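PDB 4UPK: phosphonate monoester hydrolase from Ruegeria pomeroyi, which belongs to the sulfatase family of the alkaline phosphatase clan and is built as an assembly of four copies of its chain. Local coordinates for residues A[138-141]-A[142-146]; A[167-170]-A[171-174]; A[223-226]-A[227-230]; A[397-401]-A[402-406]; A[517-520]-A[521-524]. All coordinates share one frame; numbering follows the deposited sequence.

Contact 1 (A[138-141]-A[142-146])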
loop_
_atom_site.group_PDB
_atom_site.type_symbol
_atom_site.label_atom_id
_atom_site.label_comp_id
_atom_site.label_asym_id
_atom_site.label_seq_id
_atom_site.Cartn_x
_atom_site.Cartn_y
_atom_site.Cartn_z
ATOM N N ARG A 138 3.931 10.345 3.759
ATOM C CA ARG A 138 3.226 9.084 4.008
ATOM C C ARG A 138 3.856 7.905 3.234
ATOM O O ARG A 138 3.684 6.757 3.632
ATOM C CB ARG A 138 1.731 9.220 3.654
ATOM C CG ARG A 138 1.006 10.348 4.402
ATOM C CD ARG A 138 -0.405 10.630 3.881
ATOM N NE ARG A 138 -0.409 10.956 2.453
ATOM C CZ ARG A 138 -1.484 10.940 1.672
ATOM N NH1 ARG A 138 -2.678 10.639 2.176
ATOM N NH2 ARG A 138 -1.376 11.218 0.381
ATOM N N ALA A 139 4.585 8.192 2.135
ATOM C CA ALA A 139 5.225 7.187 1.276
ATOM C C ALA A 139 6.686 6.864 1.616
ATOM O O ALA A 139 7.249 5.930 1.025
ATOM C CB ALA A 139 5.125 7.621 -0.174
ATOM N N TYR A 140 7.305 7.627 2.544
ATOM C CA TYR A 140 8.714 7.448 2.911
ATOM C C TYR A 140 8.976 7.407 4.418
ATOM O O TYR A 140 8.181 7.933 5.199
ATOM C CB TYR A 140 9.548 8.598 2.322
ATOM C CG TYR A 140 9.672 8.608 0.819
ATOM C CD1 TYR A 140 8.741 9.278 0.028
ATOM C CD2 TYR A 140 10.784 8.056 0.192
ATOM C CE1 TYR A 140 8.878 9.335 -1.358
ATOM C CE2 TYR A 140 10.938 8.117 -1.193
ATOM C CZ TYR A 140 9.983 8.762 -1.964
ATOM O OH TYR A 140 10.129 8.823 -3.327
ATOM N N ASP A 141 10.155 6.852 4.818
ATOM C CA ASP A 141 10.634 6.864 6.208
ATOM C C ASP A 141 10.911 8.343 6.550
ATOM O O ASP A 141 11.361 9.083 5.671
ATOM C CB ASP A 141 11.927 6.023 6.365
ATOM C CG ASP A 141 12.622 6.186 7.709
ATOM O OD1 ASP A 141 11.996 5.870 8.750
ATOM O OD2 ASP A 141 13.784 6.632 7.722
ATOM N N ALA A 142 10.621 8.768 7.807
ATOM C CA ALA A 142 10.824 10.149 8.295
ATOM C C ALA A 142 12.209 10.733 7.976
ATOM O O ALA A 142 12.289 11.905 7.605
ATOM C CB ALA A 142 10.560 10.218 9.797
ATOM N N ASN A 143 13.279 9.896 8.078
ATOM C CA ASN A 143 14.678 10.266 7.820
ATOM C C ASN A 143 15.182 10.069 6.350
ATOM O O ASN A 143 16.369 10.249 6.074
ATOM C CB ASN A 143 15.612 9.582 8.845
ATOM C CG ASN A 143 16.992 10.208 8.932
ATOM O OD1 ASN A 143 17.156 11.434 8.812
ATOM N ND2 ASN A 143 18.022 9.380 9.108
ATOM N N ASP A 144 14.285 9.733 5.420
ATOM C CA ASP A 144 14.626 9.541 4.006
ATOM C C ASP A 144 15.177 10.825 3.332
ATOM O O ASP A 144 14.586 11.899 3.509
ATOM C CB ASP A 144 13.391 9.045 3.229
ATOM C CG ASP A 144 13.730 8.236 1.999
ATOM O OD1 ASP A 144 14.130 8.845 0.983
ATOM O OD2 ASP A 144 13.590 6.987 2.051
ATOM N N PRO A 145 16.267 10.717 2.508
ATOM C CA PRO A 145 16.778 11.910 1.796
ATOM C C PRO A 145 15.718 12.625 0.946
ATOM O O PRO A 145 15.723 13.850 0.888
ATOM C CB PRO A 145 17.902 11.345 0.911
ATOM C CG PRO A 145 18.304 10.061 1.567
ATOM C CD PRO A 145 17.078 9.511 2.200
ATOM N N ALA A 146 14.794 11.860 0.326
ATOM C CA ALA A 146 13.675 12.322 -0.513
ATOM C C ALA A 146 12.757 13.339 0.175
ATOM O O ALA A 146 12.072 14.108 -0.514
ATOM C CB ALA A 146 12.854 11.144 -0.986
HETATM O O HOH W 1 11.647 5.579 2.870
HETATM O O HOH W 2 9.212 7.133 9.622
#
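Asp-141 and Asp-144 mark the two ends of a type I beta turn, closed by N of Asp-144 donating to O of Asp-141 at 3.0 Å. The chain enters it extended at Tyr-140 and leaves into a 3-10 segment at Pro-145. The carboxylate of Asp-141 bends over the start of the turn. Its OD2 takes a weak bond from N of Asn-143 at 3.3 Å, while a water accepts from N of Ala-142 and donates to OD1 of Asp-141. CB of Ala-146 rests over one face of the Tyr-140 ring, 3.9 Å from its centroid, a CH-pi contact displaced toward the rim. The carboxylate of Asp-144 meets the same ring, CG of Asp-144 3.5 Å from CD2 of Tyr-140 and the planes 65° apart. OD1 of Asp-144 accepts from N of Ala-146 at 3.2 Å through its anti lone pair, an Asx turn; chi1 (-153°) and chi2 (-76°) together swing the carboxylate beside the ring. OD1 is also salt-bridged by Arg-119 of the second subunit, and OD2 is reached by a water bound to N of Asp-141. Gripped this way, the buried Asp-144 is probably ionised, and its carboxylate joins turn, 3-10 segment and subunit interface.

Contact 2 (A[167-170]-A[171-174])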
loop_
_atom_site.group_PDB
_atom_site.type_symbol
_atom_site.label_atom_id
_atom_site.label_comp_id
_atom_site.label_asym_id
_atom_site.label_seq_id
_atom_site.Cartn_x
_atom_site.Cartn_y
_atom_site.Cartn_z
ATOM N N MET A 167 21.715 21.547 -5.945
ATOM C CA MET A 167 22.600 20.383 -5.894
ATOM C C MET A 167 23.638 20.360 -7.044
ATOM O O MET A 167 24.752 20.878 -6.867
ATOM C CB MET A 167 21.776 19.097 -5.826
ATOM C CG MET A 167 22.567 17.932 -5.333
ATOM S SD MET A 167 21.498 16.538 -4.973
ATOM C CE MET A 167 22.732 15.324 -4.564
ATOM N N SER A 168 23.263 19.782 -8.218
ATOM C CA SER A 168 24.097 19.689 -9.426
ATOM C C SER A 168 25.465 19.049 -9.170
ATOM O O SER A 168 26.488 19.582 -9.612
ATOM C CB SER A 168 24.218 21.047 -10.122
ATOM O OG SER A 168 22.955 21.437 -10.634
ATOM N N TYR A 169 25.477 17.894 -8.452
ATOM C CA TYR A 169 26.704 17.163 -8.123
ATOM C C TYR A 169 27.507 16.727 -9.353
ATOM O O TYR A 169 28.706 17.005 -9.369
ATOM C CB TYR A 169 26.467 16.051 -7.079
ATOM C CG TYR A 169 26.365 16.559 -5.648
ATOM C CD1 TYR A 169 26.141 17.908 -5.377
ATOM C CD2 TYR A 169 26.454 15.683 -4.568
ATOM C CE1 TYR A 169 25.990 18.369 -4.072
ATOM C CE2 TYR A 169 26.331 16.139 -3.254
ATOM C CZ TYR A 169 26.094 17.482 -3.011
ATOM O OH TYR A 169 25.982 17.937 -1.720
ATOM N N PRO A 170 26.881 16.162 -10.430
ATOM C CA PRO A 170 27.651 15.854 -11.652
ATOM C C PRO A 170 28.354 17.095 -12.235
ATOM O O PRO A 170 29.530 17.010 -12.561
ATOM C CB PRO A 170 26.573 15.317 -12.616
ATOM C CG PRO A 170 25.514 14.755 -11.717
ATOM C CD PRO A 170 25.469 15.737 -10.589
ATOM N N TRP A 171 27.646 18.249 -12.345
ATOM C CA TRP A 171 28.222 19.497 -12.859
ATOM C C TRP A 171 29.296 20.062 -11.930
ATOM O O TRP A 171 30.341 20.484 -12.420
ATOM C CB TRP A 171 27.152 20.554 -13.202
ATOM C CG TRP A 171 27.721 21.816 -13.800
ATOM C CD1 TRP A 171 28.574 21.906 -14.866
ATOM C CD2 TRP A 171 27.552 23.158 -13.310
ATOM N NE1 TRP A 171 28.899 23.214 -15.104
ATOM C CE2 TRP A 171 28.301 24.006 -14.154
ATOM C CE3 TRP A 171 26.825 23.730 -12.243
ATOM C CZ2 TRP A 171 28.335 25.394 -13.982
ATOM C CZ3 TRP A 171 26.858 25.111 -12.076
ATOM C CH2 TRP A 171 27.593 25.928 -12.949
ATOM N N GLN A 172 29.079 20.012 -10.601
ATOM C CA GLN A 172 30.067 20.469 -9.604
ATOM C C GLN A 172 31.324 19.648 -9.681
ATOM O O GLN A 172 32.414 20.202 -9.510
ATOM C CB GLN A 172 29.515 20.430 -8.167
ATOM C CG GLN A 172 28.523 21.561 -7.814
ATOM C CD GLN A 172 28.459 21.736 -6.313
ATOM O OE1 GLN A 172 29.454 22.077 -5.657
ATOM N NE2 GLN A 172 27.280 21.580 -5.740
ATOM N N SER A 173 31.189 18.324 -9.930
ATOM C CA SER A 173 32.337 17.410 -10.047
ATOM C C SER A 173 33.088 17.637 -11.371
ATOM O O SER A 173 34.307 17.635 -11.369
ATOM C CB SER A 173 31.895 15.963 -9.888
ATOM O OG SER A 173 31.279 15.785 -8.626
ATOM N N HIS A 174 32.369 17.931 -12.463
ATOM C CA HIS A 174 32.934 18.293 -13.769
ATOM C C HIS A 174 33.855 19.525 -13.580
ATOM O O HIS A 174 34.999 19.514 -14.028
ATOM C CB HIS A 174 31.799 18.597 -14.782
ATOM C CG HIS A 174 32.296 18.989 -16.148
ATOM N ND1 HIS A 174 32.146 20.279 -16.632
ATOM C CD2 HIS A 174 32.979 18.263 -17.061
ATOM C CE1 HIS A 174 32.691 20.273 -17.835
ATOM N NE2 HIS A 174 33.226 19.092 -18.121
#
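Met-167 offers its carbonyl to the side chain of Gln-172: NE2 donates to O of Met-167 at 2.9 Å, nearly straight, with the acceptor in the plane of the amide. The glutamine chain runs extended beyond CG, and this is how the amide spans the distance back past the start of the helix. Ser-168 takes the N-cap position without a capping bond from its own side chain. Its OG instead bonds to O of Arg-164, and the carboxylate of Glu-162 accepts from N of Ser-168 and N of Tyr-169. O of Ser-168 receives N of Gln-172 at 2.8 Å, and CB of Ser-168 lies at the edge of the Trp-171 indole. Tyr-169 lays its ring alongside the Gln-172 side chain, with CE1 3.8 Å from NE2 and the planes 86° apart. Its carbonyl O is gripped twice by Ser-173, by N at 2.9 Å and by OG at 2.9 Å, the hydroxyl coming from above the carbonyl plane. O of Pro-170 accepts from N of His-174 at 3.0 Å. The turn begins helix 169-177 just after strand 158-162. Trp-171 and His-174 face Phe-216 on helix 213-224, with the indole NE1 bonded to O of Asp-211, while the Tyr-169 ring meets Trp-228 of the second subunit edge-to-face and OG of Ser-173 accepts from N of Ala-227 of that subunit.

Contact 3 (A[223-226]-A[227-230])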
loop_
_atom_site.group_PDB
_atom_site.type_symbol
_atom_site.label_atom_id
_atom_site.label_comp_id
_atom_site.label_asym_id
_atom_site.label_seq_id
_atom_site.Cartn_x
_atom_site.Cartn_y
_atom_site.Cartn_z
ATOM N N ALA A 223 25.668 12.270 -24.401
ATOM C CA ALA A 223 26.531 11.163 -23.960
ATOM C C ALA A 223 25.685 9.921 -23.646
ATOM O O ALA A 223 26.227 8.825 -23.523
ATOM C CB ALA A 223 27.325 11.577 -22.715
ATOM N N ASN A 224 24.353 10.096 -23.491
ATOM C CA ASN A 224 23.453 9.022 -23.091
ATOM C C ASN A 224 22.391 8.606 -24.092
ATOM O O ASN A 224 21.945 7.455 -24.053
ATOM C CB ASN A 224 22.830 9.343 -21.742
ATOM C CG ASN A 224 23.789 9.204 -20.592
ATOM O OD1 ASN A 224 24.089 8.102 -20.128
ATOM N ND2 ASN A 224 24.250 10.328 -20.087
ATOM N N MET A 225 21.985 9.518 -24.984
ATOM C CA MET A 225 20.957 9.207 -25.990
ATOM C C MET A 225 21.331 8.294 -27.154
ATOM O O MET A 225 20.453 7.536 -27.551
ATOM C CB MET A 225 20.167 10.453 -26.435
ATOM C CG MET A 225 19.276 11.038 -25.332
ATOM S SD MET A 225 17.922 9.967 -24.754
ATOM C CE MET A 225 18.654 9.305 -23.364
ATOM N N PRO A 226 22.587 8.295 -27.705
ATOM C CA PRO A 226 22.906 7.410 -28.852
ATOM C C PRO A 226 22.457 5.950 -28.811
ATOM O O PRO A 226 21.942 5.457 -29.810
ATOM C CB PRO A 226 24.430 7.545 -28.984
ATOM C CG PRO A 226 24.686 8.921 -28.540
ATOM C CD PRO A 226 23.744 9.156 -27.387
ATOM N N ALA A 227 22.632 5.266 -27.672
ATOM C CA ALA A 227 22.232 3.858 -27.511
ATOM C C ALA A 227 20.684 3.664 -27.434
ATOM O O ALA A 227 20.205 2.539 -27.659
ATOM C CB ALA A 227 22.916 3.254 -26.297
ATOM N N TRP A 228 19.912 4.760 -27.184
ATOM C CA TRP A 228 18.444 4.706 -27.117
ATOM C C TRP A 228 17.789 4.731 -28.496
ATOM O O TRP A 228 16.609 4.371 -28.611
ATOM C CB TRP A 228 17.857 5.811 -26.204
ATOM C CG TRP A 228 17.871 5.442 -24.750
ATOM C CD1 TRP A 228 18.807 5.801 -23.826
ATOM C CD2 TRP A 228 16.969 4.546 -24.084
ATOM N NE1 TRP A 228 18.530 5.206 -22.616
ATOM C CE2 TRP A 228 17.394 4.446 -22.740
ATOM C CE3 TRP A 228 15.807 3.847 -24.483
ATOM C CZ2 TRP A 228 16.704 3.682 -21.790
ATOM C CZ3 TRP A 228 15.140 3.068 -23.544
ATOM C CH2 TRP A 228 15.595 2.983 -22.220
ATOM N N ALA A 229 18.542 5.148 -29.535
ATOM C CA ALA A 229 18.073 5.241 -30.922
ATOM C C ALA A 229 17.580 3.888 -31.425
ATOM O O ALA A 229 18.202 2.851 -31.155
ATOM C CB ALA A 229 19.188 5.782 -31.820
ATOM N N GLY A 230 16.436 3.901 -32.099
ATOM C CA GLY A 230 15.810 2.685 -32.611
ATOM C C GLY A 230 14.659 2.226 -31.744
ATOM O O GLY A 230 13.614 1.827 -32.262
#
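Met-225 curls its thioether against the indole of Trp-228, so that methyl CE comes to 3.5 Å from CD1 of the pyrrole ring. This is a Met-aromatic contact in the turn that follows helix 213-224 and leads toward strand 234-239. SD of Met-225 stands 5.0 Å from the centroid of the five-membered ring of Trp-228 and 45° off its normal, so the sulfur approaches obliquely. The side chain of Met-225 sets out away from 227-230, and bends at chi2 (-64°) and chi3 bring the methyl back to the tryptophan. In the backbone, N of Trp-228 donates to O of Met-225 at 2.9 Å, from above the carbonyl plane. A weaker bond follows, from N of Ala-229 to O of Pro-226 at 3.4 Å. Met-225 is buried between Phe-128, Leu-126 of strand 125-127 and His-330 of helix 303-333. Trp-228 shares Leu-126 and meets Tyr-169 of the second subunit edge-to-face, packing also on Met-167 of that subunit. At the edge of the indole, O of Asn-224 lies in the ring plane, 3.6 Å from CD1 of Trp-228.

Contact 4 (A[397-401]-A[402-406])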
loop_
_atom_site.group_PDB
_atom_site.type_symbol
_atom_site.label_atom_id
_atom_site.label_comp_id
_atom_site.label_asym_id
_atom_site.label_seq_id
_atom_site.Cartn_x
_atom_site.Cartn_y
_atom_site.Cartn_z
ATOM N N THR A 397 -1.714 15.793 -24.109
ATOM C CA THR A 397 -1.276 15.818 -25.506
ATOM C C THR A 397 -0.322 14.628 -25.788
ATOM O O THR A 397 -0.491 13.920 -26.786
ATOM C CB THR A 397 -0.649 17.164 -25.838
ATOM O OG1 THR A 397 -1.562 18.212 -25.521
ATOM C CG2 THR A 397 -0.230 17.275 -27.307
ATOM N N ILE A 398 0.660 14.415 -24.888
ATOM C CA ILE A 398 1.668 13.361 -24.991
ATOM C C ILE A 398 1.005 12.002 -24.938
ATOM O O ILE A 398 1.227 11.201 -25.846
ATOM C CB ILE A 398 2.815 13.523 -23.932
ATOM C CG1 ILE A 398 3.567 14.874 -24.102
ATOM C CG2 ILE A 398 3.792 12.333 -23.981
ATOM C CD1 ILE A 398 4.222 15.412 -22.800
ATOM N N LEU A 399 0.156 11.757 -23.903
ATOM C CA LEU A 399 -0.567 10.489 -23.725
ATOM C C LEU A 399 -1.437 10.142 -24.919
ATOM O O LEU A 399 -1.423 8.995 -25.372
ATOM C CB LEU A 399 -1.388 10.461 -22.412
ATOM C CG LEU A 399 -0.583 10.550 -21.094
ATOM C CD1 LEU A 399 -1.518 10.505 -19.902
ATOM C CD2 LEU A 399 0.518 9.452 -21.003
ATOM N N ASP A 400 -2.182 11.137 -25.440
ATOM C CA ASP A 400 -3.036 10.991 -26.613
ATOM C C ASP A 400 -2.180 10.507 -27.792
ATOM O O ASP A 400 -2.475 9.457 -28.368
ATOM C CB ASP A 400 -3.721 12.339 -26.919
ATOM C CG ASP A 400 -4.670 12.393 -28.101
ATOM O OD1 ASP A 400 -4.899 11.336 -28.733
ATOM O OD2 ASP A 400 -5.186 13.498 -28.399
ATOM N N TRP A 401 -1.072 11.235 -28.089
ATOM C CA TRP A 401 -0.149 10.933 -29.178
ATOM C C TRP A 401 0.476 9.523 -29.114
ATOM O O TRP A 401 0.609 8.887 -30.158
ATOM C CB TRP A 401 0.905 12.042 -29.312
ATOM C CG TRP A 401 1.752 11.923 -30.537
ATOM C CD1 TRP A 401 1.473 12.411 -31.781
ATOM C CD2 TRP A 401 3.033 11.281 -30.632
ATOM N NE1 TRP A 401 2.505 12.118 -32.645
ATOM C CE2 TRP A 401 3.466 11.406 -31.972
ATOM C CE3 TRP A 401 3.849 10.589 -29.718
ATOM C CZ2 TRP A 401 4.694 10.891 -32.414
ATOM C CZ3 TRP A 401 5.063 10.080 -30.157
ATOM C CH2 TRP A 401 5.477 10.234 -31.490
ATOM N N VAL A 402 0.809 9.019 -27.909
ATOM C CA VAL A 402 1.367 7.673 -27.727
ATOM C C VAL A 402 0.256 6.591 -27.707
ATOM O O VAL A 402 0.549 5.388 -27.814
ATOM C CB VAL A 402 2.354 7.544 -26.520
ATOM C CG1 VAL A 402 3.471 8.573 -26.600
ATOM C CG2 VAL A 402 1.636 7.642 -25.173
ATOM N N GLY A 403 -0.997 7.032 -27.556
ATOM C CA GLY A 403 -2.164 6.161 -27.513
ATOM C C GLY A 403 -2.415 5.549 -26.151
ATOM O O GLY A 403 -2.915 4.427 -26.063
ATOM N N GLN A 404 -2.056 6.277 -25.080
ATOM C CA GLN A 404 -2.224 5.852 -23.690
ATOM C C GLN A 404 -3.398 6.604 -23.073
ATOM O O GLN A 404 -3.528 7.812 -23.292
ATOM C CB GLN A 404 -0.924 6.102 -22.893
ATOM C CG GLN A 404 -0.944 5.635 -21.441
ATOM C CD GLN A 404 -1.228 4.151 -21.259
ATOM O OE1 GLN A 404 -0.721 3.286 -21.990
ATOM N NE2 GLN A 404 -2.025 3.820 -20.243
ATOM N N GLU A 405 -4.246 5.885 -22.308
ATOM C CA GLU A 405 -5.426 6.409 -21.623
ATOM C C GLU A 405 -5.056 7.597 -20.748
ATOM O O GLU A 405 -4.072 7.539 -20.001
ATOM C CB GLU A 405 -6.072 5.311 -20.758
ATOM C CG GLU A 405 -7.449 5.672 -20.223
ATOM C CD GLU A 405 -8.117 4.659 -19.311
ATOM O OE1 GLU A 405 -7.677 3.486 -19.273
ATOM O OE2 GLU A 405 -9.103 5.040 -18.642
ATOM N N ILE A 406 -5.828 8.691 -20.872
ATOM C CA ILE A 406 -5.609 9.868 -20.046
ATOM C C ILE A 406 -6.473 9.668 -18.783
ATOM O O ILE A 406 -7.691 9.499 -18.905
ATOM C CB ILE A 406 -5.919 11.224 -20.762
ATOM C CG1 ILE A 406 -5.185 11.363 -22.126
ATOM C CG2 ILE A 406 -5.616 12.409 -19.828
ATOM C CD1 ILE A 406 -5.822 12.358 -23.094
#
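Val-402 is the last helical residue of 394-402, its N bonded back to O of Ile-398 at 3.0 Å. Its branches part: CG1 touches the edge of the Trp-401 indole, 3.7 Å from CE3, the two side chains crossing at about a right angle, while CG2 comes close to O of Leu-399. Gly-403 then turns to positive phi (83°) and closes a Schellman motif. Its N donates to O of Asp-400 at 3.0 Å and adds a weak bond to O of Leu-399. Gln-404 supplies the other bond of the motif, its N reaching O of Leu-399 at 2.8 Å. Its CB and CG lean on CD2 of Leu-399 at 4.1 Å, and beyond them the chain bends away at chi2. Glu-405 joins in through its backbone, bringing O near CD1 of Leu-399. Ile-406 comes back to the helix, with CG1 set 3.9 Å from CB of Leu-399. Leu-399 is thus the hub, its carbonyl receiving the reversing backbone and its side chain met by the departing loop. Ile-398, Trp-401 and Val-402 face strand 35-41, Ile-398 and Trp-401 also touch Leu-341 of strand 340-346, and Asp-400 is held by Ser-414 and Arg-416. At this helix end the carbonyls of Ile-398, Leu-399 and Asp-400 are taken up by the chain itself, the positive phi of Gly-403 favours a residue without a side chain, and the exit path packs on Leu-399.

Contact 5 (A[517-520]-A[521-524])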
loop_
_atom_site.group_PDB
_atom_site.type_symbol
_atom_site.label_atom_id
_atom_site.label_comp_id
_atom_site.label_asym_id
_atom_site.label_seq_id
_atom_site.Cartn_x
_atom_site.Cartn_y
_atom_site.Cartn_z
ATOM N N MET A 517 -13.326 20.516 -10.000
ATOM C CA MET A 517 -13.018 19.946 -8.690
ATOM C C MET A 517 -12.324 18.608 -8.950
ATOM O O MET A 517 -12.316 18.166 -10.101
ATOM C CB MET A 517 -14.275 19.757 -7.843
ATOM C CG MET A 517 -14.713 21.012 -7.150
ATOM S SD MET A 517 -16.126 20.685 -6.083
ATOM C CE MET A 517 -17.425 20.866 -7.222
ATOM N N ASP A 518 -11.724 17.979 -7.914
ATOM C CA ASP A 518 -10.985 16.717 -8.066
ATOM C C ASP A 518 -11.772 15.590 -8.763
ATOM O O ASP A 518 -12.730 15.069 -8.194
ATOM C CB ASP A 518 -10.398 16.253 -6.717
ATOM C CG ASP A 518 -9.219 15.297 -6.832
ATOM O OD1 ASP A 518 -9.162 14.531 -7.819
ATOM O OD2 ASP A 518 -8.371 15.296 -5.928
ATOM N N HIS A 519 -11.355 15.218 -9.995
ATOM C CA HIS A 519 -12.014 14.173 -10.812
ATOM C C HIS A 519 -11.408 12.750 -10.705
ATOM O O HIS A 519 -11.790 11.878 -11.498
ATOM C CB HIS A 519 -12.068 14.602 -12.294
ATOM C CG HIS A 519 -13.189 15.523 -12.632
ATOM N ND1 HIS A 519 -13.224 16.823 -12.161
ATOM C CD2 HIS A 519 -14.253 15.324 -13.441
ATOM C CE1 HIS A 519 -14.301 17.368 -12.693
ATOM N NE2 HIS A 519 -14.972 16.493 -13.439
ATOM N N THR A 520 -10.501 12.507 -9.724
ATOM C CA THR A 520 -9.869 11.195 -9.505
ATOM C C THR A 520 -10.896 10.038 -9.480
ATOM O O THR A 520 -10.707 9.061 -10.207
ATOM C CB THR A 520 -8.926 11.222 -8.284
ATOM O OG1 THR A 520 -7.993 12.281 -8.465
ATOM C CG2 THR A 520 -8.147 9.910 -8.097
ATOM N N LEU A 521 -11.980 10.171 -8.680
ATOM C CA LEU A 521 -13.032 9.162 -8.538
ATOM C C LEU A 521 -14.464 9.697 -8.717
ATOM O O LEU A 521 -15.404 8.898 -8.694
ATOM C CB LEU A 521 -12.919 8.441 -7.173
ATOM C CG LEU A 521 -11.616 7.689 -6.847
ATOM C CD1 LEU A 521 -11.471 7.497 -5.343
ATOM C CD2 LEU A 521 -11.566 6.362 -7.560
ATOM N N SER A 522 -14.647 11.029 -8.918
ATOM C CA SER A 522 -15.984 11.639 -9.063
ATOM C C SER A 522 -16.817 11.200 -10.280
ATOM O O SER A 522 -18.024 11.440 -10.303
ATOM C CB SER A 522 -15.934 13.156 -8.934
ATOM O OG SER A 522 -15.332 13.774 -10.061
ATOM N N LEU A 523 -16.180 10.576 -11.285
ATOM C CA LEU A 523 -16.852 10.059 -12.481
ATOM C C LEU A 523 -16.969 8.543 -12.462
ATOM O O LEU A 523 -17.497 7.951 -13.407
ATOM C CB LEU A 523 -16.213 10.570 -13.785
ATOM C CG LEU A 523 -16.328 12.073 -14.040
ATOM C CD1 LEU A 523 -15.587 12.452 -15.282
ATOM C CD2 LEU A 523 -17.793 12.531 -14.113
ATOM N N CYS A 524 -16.502 7.919 -11.372
ATOM C CA CYS A 524 -16.635 6.480 -11.141
ATOM C C CYS A 524 -17.970 6.279 -10.399
ATOM O O CYS A 524 -18.413 7.178 -9.677
ATOM C CB CYS A 524 -15.447 5.931 -10.345
ATOM S SG CYS A 524 -15.482 4.132 -10.100
HETATM O O HOH W 3 -12.510 12.416 -7.202
HETATM O O HOH W 4 -13.174 9.766 -12.002
#
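Ser-522 reaches back to Asp-518 by a weak hydrogen bond, OG donating to O at 3.5 Å. The stronger side-chain bonds lie before the turn. OD1 of Asp-518 takes two donors from Thr-520: N at 3.1 Å, nearly along the C-O axis, which makes an Asx turn, and OG1 at 2.6 Å on the syn lone pair. Thr-520 can give both because chi1 (-54°) places OG1 beside its own N. ND1 of His-519 donates to O of Met-517, slightly out of the ring plane. Two waters link the segments: one donates to O of Asp-518 and accepts from N of Leu-521 at 2.7 Å, the other donates to O of His-519 and accepts from N of Leu-523. Packing centres on the imidazole of His-519. OG of Ser-522 sits over one face, 3.8 Å from CG of His-519 and offset toward the rim, while CD1 of Leu-523 meets the edge in plane, 3.7 Å from CD2 of His-519. A type I beta turn from Leu-521 to Cys-524 then leads into strand 524-527. The third subunit closes in with Arg-108 on OD2 of Asp-518, Arg-99 on O of Asp-518 and Ser-455 on NE2 of His-519. Pairing with Arg-108 probably favours a charged carboxylate on Asp-518, and the ring of His-519 is held at both nitrogens, which should fix its rotation.

Overall arrangement
From the N terminus the contacts come in series, each local to one short stretch of chain; none encloses or crosses another. Contact 1 turns the loop between strands 125-127 and 158-162, and contact 2 starts helix 169-177 just after the latter. Contact 3 follows helix 213-224 and leads toward strand 234-239 of the same mixed sheet. Contact 4 ends helix 394-402 against that sheet, and contact 5 joins helix 499-515 to the small hairpin of strands 524-527 and 530-533. Contacts 1, 2 and 3 touch the second subunit, where contact 2 of one copy faces contact 3 of the other; contacts 1 and 5 also meet across the third-subunit interface, and contact 4 touches no other chain.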